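Local coordinates for protein dihydroneopterin triphosphate diphosphatase (Escherichia coli O157:H7, PDB 5U7F) that probably hydrolyses dihydroneopterin triphosphate to the monophosphate and pyrophosphate in folate biosynthesis, and binds divalent metal ions at its Nudix box, at residues P9-V15 with N98-C104; V24-R30 with E117-W123; S38-S42 with R55-V61; T78-E82 with S135-R139. All coordinates share one frame. Numbering follows the deposited sequence.

Contact 1 (P9-V15 with N98-C104); sequences PVSILVV and NTESWFC
Six backbone hydrogen bonds tie Pro9-Val15 to Asn98-Cys104 as parallel strands, extended from Val10 on, with Val10 beside Thr99 through to Val15 beside Cys104: Thr99 N to Pro9 O (3.1 Å), Ser11 N to Thr99 O (2.8 Å), Ser101 N to Ser11 O (3.0 Å), Leu13 N to Ser101 O (2.9 Å), Phe103 N to Leu13 O (2.8 Å) and Val15 N to Phe103 O (2.9 Å). Only odd-numbered residues take part, Pro9 through O alone, Val15 through N alone, the others through both. The strand axes approach to 4.5 Å at -31°. Asn98 ND2 to Ser11 OG (2.9 Å) adds a side-chain link at the Asn98 end, and a water joins Ser11 OG, Ile12 O and Glu100 OE2.

Ser11, Leu13, Val15, Glu100, Trp102 and Cys104 (disulfide-bonded to Cys75) share one face. Leu13 (t,p) puts CD2 3.8 Å from the centroid of the Trp102 (chi1 m) five-membered ring, a CH-pi contact; Trp102 NE1 donates to Glu100 OE1 (2.9 Å), which is also hydrogen-bonded to Ser137 OG. On the other face, under helix 49-61, Ile12 CG2 meets Phe103 (chi1 m) CE1 at 3.8 Å.

Branched and aromatic residues suit these inner strands of the Nudix sheet: the Pro9-Ser11 end is polar and watered, and apolar packing takes over from Leu13, Trp102 and Phe103 on.

Contact 2 (V24-R30 with E117-W123); sequences VLMLQRR and EHLAYKW. With CO (cobalt (II) ion), chain E; CO (cobalt (II) ion), chain F.
In this Nudix fold an edge strand of the mixed sheet is preceded directly by a metal-binding glutamate, and Val24-Arg30 with Glu117-Trp123 is where that strand pairs with its neighbour. The strands are antiparallel, their axes 4.7 Å apart at 158°. Met26 and Lys122 form the hydrogen-bonded pair, with Met26 N to Lys122 O and Lys122 N to Met26 O both 2.8 Å; Leu25-Trp123 and Leu27-Tyr121 are non-hydrogen-bonded pairs. Gln28 N reaches Ala120 O at 3.0 Å and Leu119 N reaches Gln28 O at 2.9 Å, so the bonding runs as far as the corner at Leu119.

Leu25, Leu27, Tyr121 and Trp123 share one face. Leu25 CB lies 3.8 Å from the centroid of the Trp123 six-membered ring, over its face, and Leu25 CD1 touches Tyr121 CD2 at 3.7 Å; Leu27 CD2 packs on Tyr121 CB at 3.5 Å. Before the corner, the His118 ring is covered by Leu27 CB, 3.6 Å from its centroid. His118 NE2 and Arg29 NH1 both bond to Gln37, while Arg29 NE forms a salt bridge with Asp31. Arg29, a substrate-binding residue by similarity, has NH1 3.8 Å from Glu117 OE1.

The long side chain of Glu117, extended with chi1 and chi2 both t, reaches the metals and bridges two cobalt ions, OE1 binding one and OE2 the other, each at 2.1 Å.

Contact 3 (S38-S42 with R55-V61); sequences SVTGS and REVKEEV. With CO (cobalt (II) ion), chain F; CO (cobalt (II) ion), chain E; CO (cobalt (II) ion), chain D; SO4 (sulfate ion), chain C.
The strand leading into the Nudix box meets the box's helix here; the axes of the two short segments approach to 8.3 Å, at 119°, and Val39, Glu56 and Glu60 give the most surface. Val39 (t rotamer) points at the helix: CG1 lies 4.0 Å from Glu56 CB and 3.6 Å from Glu60 OE1, while CG2 meets Val61 CG1 at 4.1 Å, an apolar patch between strand and helix.

Glu56 and Glu60, one helical turn apart, both point their CA-to-CB bonds at the strand. Glu60 OE2 bridges two cobalt ions at 2.1 Å each; one also takes Thr40 O at 2.0 Å, the other Glu56 OE1 at 2.1 Å. Glu117 joins both sites. Gly41 suits its place because a CB would clash with Glu56. Arg55 balances the acidic cluster: NH1 forms salt bridges to Glu56 OE2 (2.8 Å) and, weakly, Glu59 OE1 (3.2 Å); NH2 pairs with Glu47 and bonds weakly to Ser42 O (3.2 Å). Glu56 OE2 binds a third cobalt at 2.1 Å.

Contact 4 (T78-E82 with S135-R139); sequences TVEFE and SWSNR. With SO4 (sulfate ion), chain B.
Apolar packing comes first, between the strand Thr78-Glu82 and the first turn of the helix that follows Ser135. Val79 and Phe81, two apart on an extended strand, both direct CA-to-CB toward the helix. Val79 CB lies 4.0 Å from Trp136 CH2 and Val79 CG2 3.8 Å from Ser137 CB; Phe81 CB is 3.6 Å from Trp136 CZ2, and Phe81 CE2 is 3.6 Å from Ser137 OG. Trp136 (chi1 p, chi2 -104°) lays its indole along the strand, so that one large side chain reaches Val79, Glu80 and Phe81. Small Ser137 suits the closest backbone approach, its CA 7.3 Å from Val79 CA.

This is where an edge strand of the Nudix sheet meets the C-terminal helix. Residues predicted to bind substrate sit on both elements: Phe81 and Glu82 on the strand, Ser135 at the start of the helix.

Polar contacts frame the packing. Ser135 is the helix N-cap: its OG accepts from Asn138 N at 3.2 Å, and Arg139 N bonds to Ser135 O at 3.0 Å. Ser137 OG is hydrogen-bonded to Glu100.

A sulfate, probably from the crystallisation liquor, spans the segments. Arg97 also binds it, and the sulfate O3 accepts from Trp136 NE1 at 3.1 Å and from Glu82 N at 3.2 Å.

All four contacts involve one mixed sheet, ordered 72-82, 97-107, 10-18, 36-42, 23-29, 118-125. Contact 1 pairs two inner strands and contact 2 pairs the 118-125 edge with its neighbour, their centres about 17 Å apart; contacts 3 and 4 bring helices 49-61 and 136-147 against the sheet. Contact 3, centred about 10 Å from contact 1 and 11 Å from contact 2, shares two cobalt ions with contact 2; contact 4 is centred about 8 Å from contact 1. Along the chain contact 3 falls within the spans of contacts 1 and 2, which cross each other, and contact 4 opens after it. Metals thus gather at contacts 2 and 3, with proposed substrate-binding residues at contacts 2, 3 and 4.

Contact 1 (P9-V15 with N98-C104)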
# COMPACT_ATOMS: atom_id res chain seq x y z
N PRO A 9 10.43 4.84 -9.80
CA PRO A 9 10.96 4.55 -8.46
C PRO A 9 10.55 5.59 -7.39
O PRO A 9 11.32 5.89 -6.48
CB PRO A 9 12.45 4.55 -8.68
CG PRO A 9 12.65 5.54 -9.77
CD PRO A 9 11.47 5.42 -10.67
N VAL A 10 9.35 6.13 -7.55
CA VAL A 10 8.71 7.01 -6.59
C VAL A 10 7.31 6.43 -6.40
O VAL A 10 6.56 6.27 -7.36
CB VAL A 10 8.65 8.47 -7.07
CG1 VAL A 10 7.83 9.34 -6.11
CG2 VAL A 10 10.04 9.04 -7.22
N SER A 11 6.99 6.05 -5.18
CA SER A 11 5.75 5.32 -4.93
C SER A 11 5.05 5.80 -3.65
O SER A 11 5.58 6.62 -2.89
CB SER A 11 6.06 3.82 -4.84
OG SER A 11 6.72 3.52 -3.62
N ILE A 12 3.84 5.30 -3.47
CA ILE A 12 3.04 5.54 -2.30
C ILE A 12 2.64 4.21 -1.69
O ILE A 12 2.62 3.16 -2.35
CB ILE A 12 1.80 6.42 -2.60
CG1 ILE A 12 0.91 5.85 -3.70
CG2 ILE A 12 2.24 7.83 -2.99
CD1 ILE A 12 -0.06 4.81 -3.24
N LEU A 13 2.39 4.25 -0.39
CA LEU A 13 1.89 3.12 0.38
C LEU A 13 0.66 3.61 1.12
O LEU A 13 0.73 4.67 1.74
CB LEU A 13 2.95 2.61 1.36
CG LEU A 13 2.48 1.70 2.51
CD1 LEU A 13 2.34 0.34 1.95
CD2 LEU A 13 3.47 1.71 3.65
N VAL A 14 -0.46 2.91 1.03
CA VAL A 14 -1.66 3.29 1.79
C VAL A 14 -2.03 2.15 2.72
O VAL A 14 -2.43 1.05 2.30
CB VAL A 14 -2.86 3.64 0.89
CG1 VAL A 14 -4.06 4.04 1.76
CG2 VAL A 14 -2.51 4.75 -0.07
N VAL A 15 -1.85 2.38 4.01
CA VAL A 15 -2.24 1.39 4.98
C VAL A 15 -3.71 1.55 5.26
O VAL A 15 -4.16 2.56 5.83
CB VAL A 15 -1.40 1.48 6.28
CG1 VAL A 15 -1.79 0.41 7.22
CG2 VAL A 15 0.09 1.34 5.96
N ASN A 98 13.98 2.62 -4.26
CA ASN A 98 12.62 3.13 -4.39
C ASN A 98 12.32 4.02 -3.21
O ASN A 98 12.68 3.70 -2.09
CB ASN A 98 11.58 2.01 -4.46
CG ASN A 98 10.16 2.58 -4.64
OD1 ASN A 98 9.68 2.79 -5.75
ND2 ASN A 98 9.52 2.91 -3.53
N THR A 99 11.72 5.16 -3.49
CA THR A 99 11.33 6.10 -2.45
C THR A 99 9.80 6.04 -2.28
O THR A 99 9.05 6.22 -3.23
CB THR A 99 11.77 7.52 -2.78
OG1 THR A 99 13.20 7.56 -2.96
CG2 THR A 99 11.40 8.44 -1.66
N GLU A 100 9.35 5.84 -1.05
CA GLU A 100 7.96 5.53 -0.75
C GLU A 100 7.39 6.49 0.28
O GLU A 100 7.96 6.61 1.36
CB GLU A 100 7.87 4.12 -0.20
CG GLU A 100 6.48 3.64 0.22
CD GLU A 100 6.55 2.23 0.83
OE1 GLU A 100 6.97 2.08 2.01
OE2 GLU A 100 6.20 1.26 0.12
N SER A 101 6.26 7.11 -0.04
CA SER A 101 5.55 7.99 0.91
C SER A 101 4.31 7.31 1.49
O SER A 101 3.56 6.65 0.76
CB SER A 101 5.17 9.31 0.23
OG SER A 101 6.36 9.98 -0.14
N TRP A 102 4.08 7.50 2.79
CA TRP A 102 3.08 6.71 3.52
C TRP A 102 1.80 7.49 3.72
O TRP A 102 1.83 8.68 4.05
CB TRP A 102 3.60 6.26 4.90
CG TRP A 102 4.73 5.31 4.90
CD1 TRP A 102 5.29 4.68 3.81
CD2 TRP A 102 5.48 4.88 6.03
NE1 TRP A 102 6.32 3.89 4.20
CE2 TRP A 102 6.46 3.99 5.56
CE3 TRP A 102 5.43 5.17 7.40
CZ2 TRP A 102 7.37 3.36 6.40
CZ3 TRP A 102 6.33 4.54 8.24
CH2 TRP A 102 7.30 3.66 7.73
N PHE A 103 0.68 6.79 3.56
CA PHE A 103 -0.66 7.31 3.86
C PHE A 103 -1.43 6.26 4.69
O PHE A 103 -1.12 5.06 4.70
CB PHE A 103 -1.43 7.62 2.57
CG PHE A 103 -0.80 8.69 1.73
CD1 PHE A 103 0.27 8.40 0.90
CD2 PHE A 103 -1.28 9.98 1.77
CE1 PHE A 103 0.85 9.40 0.13
CE2 PHE A 103 -0.69 10.99 1.00
CZ PHE A 103 0.35 10.71 0.19
N CYS A 104 -2.47 6.73 5.39
CA CYS A 104 -3.28 5.87 6.26
C CYS A 104 -4.73 6.08 5.82
O CYS A 104 -5.11 7.18 5.45
CB CYS A 104 -3.05 6.23 7.74
SG CYS A 104 -1.30 6.70 8.13
O HOH W 1 13.17 7.65 -6.11
O HOH W 2 5.38 1.87 -2.45
O HOH W 3 7.11 8.78 -2.45

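Contact 2 (V24-R30 with E117-W123)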
# COMPACT_ATOMS: atom_id res chain seq x y z
N VAL A 24 -6.13 -4.97 9.70
CA VAL A 24 -5.42 -4.42 8.54
C VAL A 24 -5.65 -5.28 7.30
O VAL A 24 -5.53 -6.50 7.36
CB VAL A 24 -3.92 -4.33 8.84
CG1 VAL A 24 -3.15 -3.86 7.66
CG2 VAL A 24 -3.71 -3.37 10.00
N LEU A 25 -6.04 -4.62 6.23
CA LEU A 25 -6.33 -5.25 4.96
C LEU A 25 -5.04 -5.57 4.23
O LEU A 25 -4.26 -4.67 3.94
CB LEU A 25 -7.21 -4.32 4.13
CG LEU A 25 -7.43 -4.79 2.69
CD1 LEU A 25 -8.21 -6.09 2.64
CD2 LEU A 25 -8.07 -3.73 1.85
N MET A 26 -4.82 -6.85 3.96
CA MET A 26 -3.60 -7.27 3.27
C MET A 26 -3.96 -8.00 1.99
O MET A 26 -4.92 -8.79 1.95
CB MET A 26 -2.78 -8.14 4.19
CG MET A 26 -2.35 -7.42 5.45
SD MET A 26 -1.24 -6.01 5.12
CE MET A 26 0.14 -6.90 4.46
N LEU A 27 -3.16 -7.73 0.96
CA LEU A 27 -3.48 -8.13 -0.40
C LEU A 27 -2.32 -8.95 -0.95
O LEU A 27 -1.18 -8.60 -0.78
CB LEU A 27 -3.72 -6.90 -1.27
CG LEU A 27 -4.75 -5.87 -0.78
CD1 LEU A 27 -4.62 -4.58 -1.53
CD2 LEU A 27 -6.11 -6.44 -1.00
N GLN A 28 -2.66 -10.06 -1.59
CA GLN A 28 -1.69 -11.03 -2.12
C GLN A 28 -1.22 -10.65 -3.52
O GLN A 28 -2.02 -10.58 -4.44
CB GLN A 28 -2.34 -12.42 -2.16
CG GLN A 28 -1.35 -13.50 -2.56
CD GLN A 28 -2.00 -14.86 -2.55
OE1 GLN A 28 -3.19 -14.99 -2.80
NE2 GLN A 28 -1.20 -15.89 -2.28
N ARG A 29 0.07 -10.40 -3.72
CA ARG A 29 0.52 -9.95 -5.04
C ARG A 29 0.45 -11.03 -6.12
O ARG A 29 0.51 -12.23 -5.82
CB ARG A 29 1.95 -9.41 -5.00
CG ARG A 29 2.06 -8.11 -4.27
CD ARG A 29 3.46 -7.50 -4.50
NE ARG A 29 3.69 -7.18 -5.90
CZ ARG A 29 3.18 -6.11 -6.51
NH1 ARG A 29 2.41 -5.25 -5.84
NH2 ARG A 29 3.43 -5.88 -7.80
N ARG A 30 0.27 -10.59 -7.36
CA ARG A 30 0.19 -11.51 -8.50
C ARG A 30 1.57 -11.91 -9.03
O ARG A 30 1.75 -13.04 -9.50
CB ARG A 30 -0.62 -10.89 -9.62
CG ARG A 30 -2.16 -10.88 -9.42
CD ARG A 30 -2.87 -10.65 -10.76
NE ARG A 30 -2.20 -11.52 -11.72
CZ ARG A 30 -2.58 -12.76 -12.02
NH1 ARG A 30 -3.70 -13.27 -11.52
NH2 ARG A 30 -1.82 -13.47 -12.85
N GLU A 117 -5.55 -5.86 -8.89
CA GLU A 117 -4.11 -6.08 -9.07
C GLU A 117 -3.60 -7.33 -8.32
O GLU A 117 -2.45 -7.74 -8.50
CB GLU A 117 -3.37 -4.80 -8.59
CG GLU A 117 -1.86 -4.76 -8.83
CD GLU A 117 -1.23 -3.41 -8.42
OE1 GLU A 117 -0.44 -3.37 -7.43
OE2 GLU A 117 -1.52 -2.39 -9.10
N HIS A 118 -4.45 -7.94 -7.50
CA HIS A 118 -4.01 -8.97 -6.56
C HIS A 118 -4.74 -10.31 -6.74
O HIS A 118 -5.63 -10.40 -7.55
CB HIS A 118 -4.20 -8.46 -5.15
CG HIS A 118 -3.32 -7.29 -4.81
ND1 HIS A 118 -3.64 -6.00 -5.17
CD2 HIS A 118 -2.11 -7.22 -4.21
CE1 HIS A 118 -2.68 -5.18 -4.77
NE2 HIS A 118 -1.74 -5.89 -4.17
N LEU A 119 -4.36 -11.31 -5.96
CA LEU A 119 -4.93 -12.66 -6.08
C LEU A 119 -6.02 -12.94 -5.03
O LEU A 119 -6.90 -13.80 -5.23
CB LEU A 119 -3.82 -13.69 -5.95
CG LEU A 119 -2.75 -13.74 -7.05
CD1 LEU A 119 -1.60 -14.62 -6.65
CD2 LEU A 119 -3.34 -14.25 -8.36
N ALA A 120 -5.96 -12.21 -3.92
CA ALA A 120 -6.73 -12.51 -2.70
C ALA A 120 -6.56 -11.36 -1.72
O ALA A 120 -5.61 -10.58 -1.88
CB ALA A 120 -6.26 -13.75 -2.04
N TYR A 121 -7.45 -11.27 -0.72
CA TYR A 121 -7.31 -10.30 0.37
C TYR A 121 -7.64 -10.97 1.71
O TYR A 121 -8.39 -11.97 1.78
CB TYR A 121 -8.19 -9.07 0.13
CG TYR A 121 -9.66 -9.30 0.38
CD1 TYR A 121 -10.50 -9.74 -0.64
CD2 TYR A 121 -10.22 -9.05 1.62
CE1 TYR A 121 -11.87 -9.94 -0.42
CE2 TYR A 121 -11.58 -9.25 1.86
CZ TYR A 121 -12.40 -9.69 0.83
OH TYR A 121 -13.75 -9.89 1.07
N LYS A 122 -7.04 -10.45 2.77
CA LYS A 122 -7.32 -10.90 4.14
C LYS A 122 -7.33 -9.72 5.11
O LYS A 122 -6.51 -8.80 4.98
CB LYS A 122 -6.29 -11.93 4.59
CG LYS A 122 -6.53 -13.33 4.09
CD LYS A 122 -7.79 -13.93 4.71
CE LYS A 122 -8.04 -15.36 4.23
NZ LYS A 122 -9.43 -15.80 4.54
N TRP A 123 -8.25 -9.73 6.08
CA TRP A 123 -8.20 -8.80 7.21
C TRP A 123 -7.47 -9.48 8.35
O TRP A 123 -7.83 -10.58 8.76
CB TRP A 123 -9.62 -8.38 7.68
CG TRP A 123 -10.34 -7.50 6.70
CD1 TRP A 123 -11.22 -7.90 5.72
CD2 TRP A 123 -10.22 -6.11 6.57
NE1 TRP A 123 -11.65 -6.82 5.01
CE2 TRP A 123 -11.05 -5.70 5.50
CE3 TRP A 123 -9.50 -5.14 7.28
CZ2 TRP A 123 -11.18 -4.37 5.14
CZ3 TRP A 123 -9.63 -3.86 6.92
CH2 TRP A 123 -10.46 -3.46 5.85
CO CO E . -1.57 -0.28 -8.71
CO CO F . 0.11 -1.59 -6.36
O HOH W 4 2.28 -1.87 -6.37
O HOH W 5 0.02 -7.88 -7.52
O HOH W 6 -1.12 0.45 -10.43
O HOH W 7 -3.53 -0.26 -9.59
O HOH W 8 -0.31 -2.52 -4.42

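Contact 3 (S38-S42 with R55-V61)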
# COMPACT_ATOMS: atom_id res chain seq x y z
N SER A 38 -0.16 -3.94 1.96
CA SER A 38 -1.17 -2.91 1.82
C SER A 38 -1.12 -2.36 0.36
O SER A 38 -0.38 -2.89 -0.49
CB SER A 38 -0.93 -1.78 2.86
OG SER A 38 -0.61 -2.33 4.14
N VAL A 39 -1.94 -1.37 0.05
CA VAL A 39 -1.94 -0.79 -1.29
C VAL A 39 -0.63 -0.02 -1.57
O VAL A 39 -0.25 0.82 -0.78
CB VAL A 39 -3.15 0.12 -1.48
CG1 VAL A 39 -3.05 0.97 -2.72
CG2 VAL A 39 -4.42 -0.73 -1.54
N THR A 40 0.07 -0.35 -2.66
CA THR A 40 1.25 0.43 -3.08
C THR A 40 1.07 0.78 -4.54
O THR A 40 0.31 0.12 -5.25
CB THR A 40 2.60 -0.31 -2.88
OG1 THR A 40 2.69 -1.43 -3.77
CG2 THR A 40 2.79 -0.76 -1.46
N GLY A 41 1.72 1.84 -5.00
CA GLY A 41 1.69 2.17 -6.41
C GLY A 41 2.65 3.28 -6.74
O GLY A 41 2.97 4.09 -5.87
N SER A 42 3.11 3.30 -8.00
CA SER A 42 3.98 4.37 -8.50
C SER A 42 3.24 5.70 -8.64
O SER A 42 2.07 5.75 -9.01
CB SER A 42 4.57 4.00 -9.86
OG SER A 42 5.49 2.93 -9.76
N ARG A 55 -5.79 7.46 -6.26
CA ARG A 55 -6.03 6.75 -7.51
C ARG A 55 -5.81 5.26 -7.34
O ARG A 55 -6.65 4.47 -7.77
CB ARG A 55 -5.14 7.26 -8.62
CG ARG A 55 -5.30 6.46 -9.92
CD ARG A 55 -4.38 6.89 -10.98
NE ARG A 55 -3.02 7.09 -10.47
CZ ARG A 55 -2.15 6.12 -10.24
NH1 ARG A 55 -2.47 4.84 -10.50
NH2 ARG A 55 -0.95 6.42 -9.76
N GLU A 56 -4.69 4.86 -6.74
CA GLU A 56 -4.38 3.46 -6.52
C GLU A 56 -5.40 2.79 -5.60
O GLU A 56 -5.70 1.62 -5.74
CB GLU A 56 -2.98 3.33 -5.94
CG GLU A 56 -1.90 3.73 -6.92
CD GLU A 56 -1.62 2.68 -8.03
OE1 GLU A 56 -2.04 1.53 -7.85
OE2 GLU A 56 -0.97 3.02 -9.05
N VAL A 57 -5.94 3.53 -4.64
CA VAL A 57 -6.92 2.94 -3.75
C VAL A 57 -8.19 2.62 -4.55
O VAL A 57 -8.79 1.56 -4.37
CB VAL A 57 -7.22 3.85 -2.55
CG1 VAL A 57 -8.49 3.39 -1.80
CG2 VAL A 57 -6.01 3.87 -1.60
N LYS A 58 -8.57 3.54 -5.44
CA LYS A 58 -9.72 3.30 -6.33
C LYS A 58 -9.45 2.09 -7.24
O LYS A 58 -10.25 1.18 -7.29
CB LYS A 58 -10.04 4.54 -7.17
CG LYS A 58 -11.54 4.77 -7.38
CD LYS A 58 -11.81 5.86 -8.42
CE LYS A 58 -13.29 5.88 -8.81
NZ LYS A 58 -13.60 6.86 -9.90
N GLU A 59 -8.30 2.10 -7.94
CA GLU A 59 -7.90 1.01 -8.86
C GLU A 59 -7.75 -0.37 -8.21
O GLU A 59 -8.21 -1.37 -8.77
CB GLU A 59 -6.56 1.36 -9.56
CG GLU A 59 -6.61 2.52 -10.56
CD GLU A 59 -5.23 2.85 -11.20
OE1 GLU A 59 -5.15 3.82 -11.99
OE2 GLU A 59 -4.24 2.13 -10.92
N GLU A 60 -7.11 -0.43 -7.04
CA GLU A 60 -6.71 -1.70 -6.45
C GLU A 60 -7.73 -2.34 -5.53
O GLU A 60 -7.76 -3.56 -5.41
CB GLU A 60 -5.41 -1.51 -5.68
CG GLU A 60 -4.24 -1.14 -6.64
CD GLU A 60 -2.86 -1.42 -6.09
OE1 GLU A 60 -2.76 -1.83 -4.93
OE2 GLU A 60 -1.87 -1.21 -6.85
N VAL A 61 -8.54 -1.55 -4.84
CA VAL A 61 -9.54 -2.13 -3.98
C VAL A 61 -10.91 -1.50 -4.19
O VAL A 61 -11.80 -1.71 -3.37
CB VAL A 61 -9.14 -2.06 -2.50
CG1 VAL A 61 -7.84 -2.84 -2.29
CG2 VAL A 61 -8.98 -0.62 -2.03
CO CO F . 0.11 -1.59 -6.36
CO CO E . -1.57 -0.28 -8.71
CO CO D . 0.10 2.04 -10.60
S SO4 C . 1.71 -0.35 -9.00
O1 SO4 C . 2.94 -0.59 -8.23
O2 SO4 C . 1.69 -1.29 -10.12
O3 SO4 C . 0.54 -0.52 -8.12
O4 SO4 C . 1.71 1.01 -9.54
O HOH W 8 -0.31 -2.52 -4.42
O HOH W 9 1.21 3.85 -10.84
O HOH W 10 -1.47 2.64 -11.96
O HOH W 7 -3.53 -0.26 -9.59
O HOH W 11 1.17 1.13 -12.41
O HOH W 6 -1.12 0.45 -10.43

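Contact 4 (T78-E82 with S135-R139)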
# COMPACT_ATOMS: atom_id res chain seq x y z
N THR A 78 8.43 9.44 4.64
CA THR A 78 9.00 8.95 3.38
C THR A 78 10.22 8.11 3.73
O THR A 78 11.07 8.54 4.53
CB THR A 78 9.41 10.11 2.44
OG1 THR A 78 8.25 10.81 1.97
CG2 THR A 78 10.15 9.62 1.23
N VAL A 79 10.32 6.92 3.14
CA VAL A 79 11.49 6.07 3.32
C VAL A 79 12.02 5.68 1.95
O VAL A 79 11.32 5.84 0.95
CB VAL A 79 11.16 4.82 4.13
CG1 VAL A 79 10.76 5.22 5.55
CG2 VAL A 79 10.05 4.05 3.42
N GLU A 80 13.24 5.17 1.92
CA GLU A 80 13.88 4.70 0.70
C GLU A 80 14.41 3.29 0.94
O GLU A 80 14.99 3.01 1.98
CB GLU A 80 15.00 5.63 0.27
CG GLU A 80 15.65 5.22 -1.03
CD GLU A 80 16.92 6.01 -1.34
OE1 GLU A 80 16.83 7.25 -1.52
OE2 GLU A 80 18.02 5.39 -1.41
N PHE A 81 14.16 2.38 0.01
CA PHE A 81 14.58 1.01 0.21
C PHE A 81 15.07 0.42 -1.09
O PHE A 81 14.80 0.95 -2.19
CB PHE A 81 13.45 0.16 0.82
CG PHE A 81 12.17 0.17 0.04
CD1 PHE A 81 11.97 -0.65 -1.05
CD2 PHE A 81 11.11 0.96 0.48
CE1 PHE A 81 10.75 -0.63 -1.72
CE2 PHE A 81 9.93 0.97 -0.19
CZ PHE A 81 9.74 0.17 -1.27
N GLU A 82 15.79 -0.69 -0.94
CA GLU A 82 16.31 -1.43 -2.07
C GLU A 82 15.17 -2.24 -2.68
O GLU A 82 14.42 -2.94 -1.99
CB GLU A 82 17.44 -2.34 -1.62
CG GLU A 82 18.08 -3.19 -2.75
CD GLU A 82 19.08 -2.41 -3.62
OE1 GLU A 82 19.53 -1.32 -3.20
OE2 GLU A 82 19.40 -2.91 -4.75
N SER A 135 7.72 -6.68 3.08
CA SER A 135 8.26 -5.32 2.99
C SER A 135 8.50 -4.69 4.36
O SER A 135 7.55 -4.54 5.18
CB SER A 135 7.30 -4.47 2.16
OG SER A 135 7.51 -3.08 2.32
N TRP A 136 9.75 -4.32 4.63
CA TRP A 136 10.07 -3.73 5.92
C TRP A 136 9.39 -2.40 6.10
O TRP A 136 9.07 -2.06 7.20
CB TRP A 136 11.59 -3.61 6.16
CG TRP A 136 12.36 -2.64 5.32
CD1 TRP A 136 13.15 -2.95 4.28
CD2 TRP A 136 12.47 -1.23 5.52
NE1 TRP A 136 13.75 -1.80 3.77
CE2 TRP A 136 13.34 -0.74 4.52
CE3 TRP A 136 11.90 -0.34 6.43
CZ2 TRP A 136 13.64 0.60 4.40
CZ3 TRP A 136 12.20 1.01 6.31
CH2 TRP A 136 13.06 1.47 5.30
N SER A 137 9.12 -1.67 5.02
CA SER A 137 8.52 -0.35 5.17
C SER A 137 7.01 -0.50 5.48
O SER A 137 6.46 0.21 6.32
CB SER A 137 8.74 0.50 3.93
OG SER A 137 8.20 -0.14 2.79
N ASN A 138 6.37 -1.44 4.79
CA ASN A 138 4.97 -1.80 5.05
C ASN A 138 4.77 -2.24 6.48
O ASN A 138 3.83 -1.80 7.16
CB ASN A 138 4.52 -2.91 4.09
CG ASN A 138 3.00 -2.93 3.82
OD1 ASN A 138 2.57 -3.37 2.73
ND2 ASN A 138 2.17 -2.47 4.81
N ARG A 139 5.67 -3.09 6.96
CA ARG A 139 5.67 -3.49 8.35
C ARG A 139 5.76 -2.30 9.29
O ARG A 139 4.94 -2.15 10.21
CB ARG A 139 6.82 -4.42 8.62
CG ARG A 139 7.05 -4.72 10.09
CD ARG A 139 7.96 -5.93 10.24
NE ARG A 139 9.32 -5.57 9.89
CZ ARG A 139 10.04 -6.07 8.88
NH1 ARG A 139 9.55 -6.98 8.03
NH2 ARG A 139 11.28 -5.62 8.75
S SO4 B . 17.38 -1.42 2.55
O1 SO4 B . 18.42 -2.45 2.61
O2 SO4 B . 17.87 -0.30 1.76
O3 SO4 B . 16.20 -2.01 1.92
O4 SO4 B . 17.07 -0.98 3.91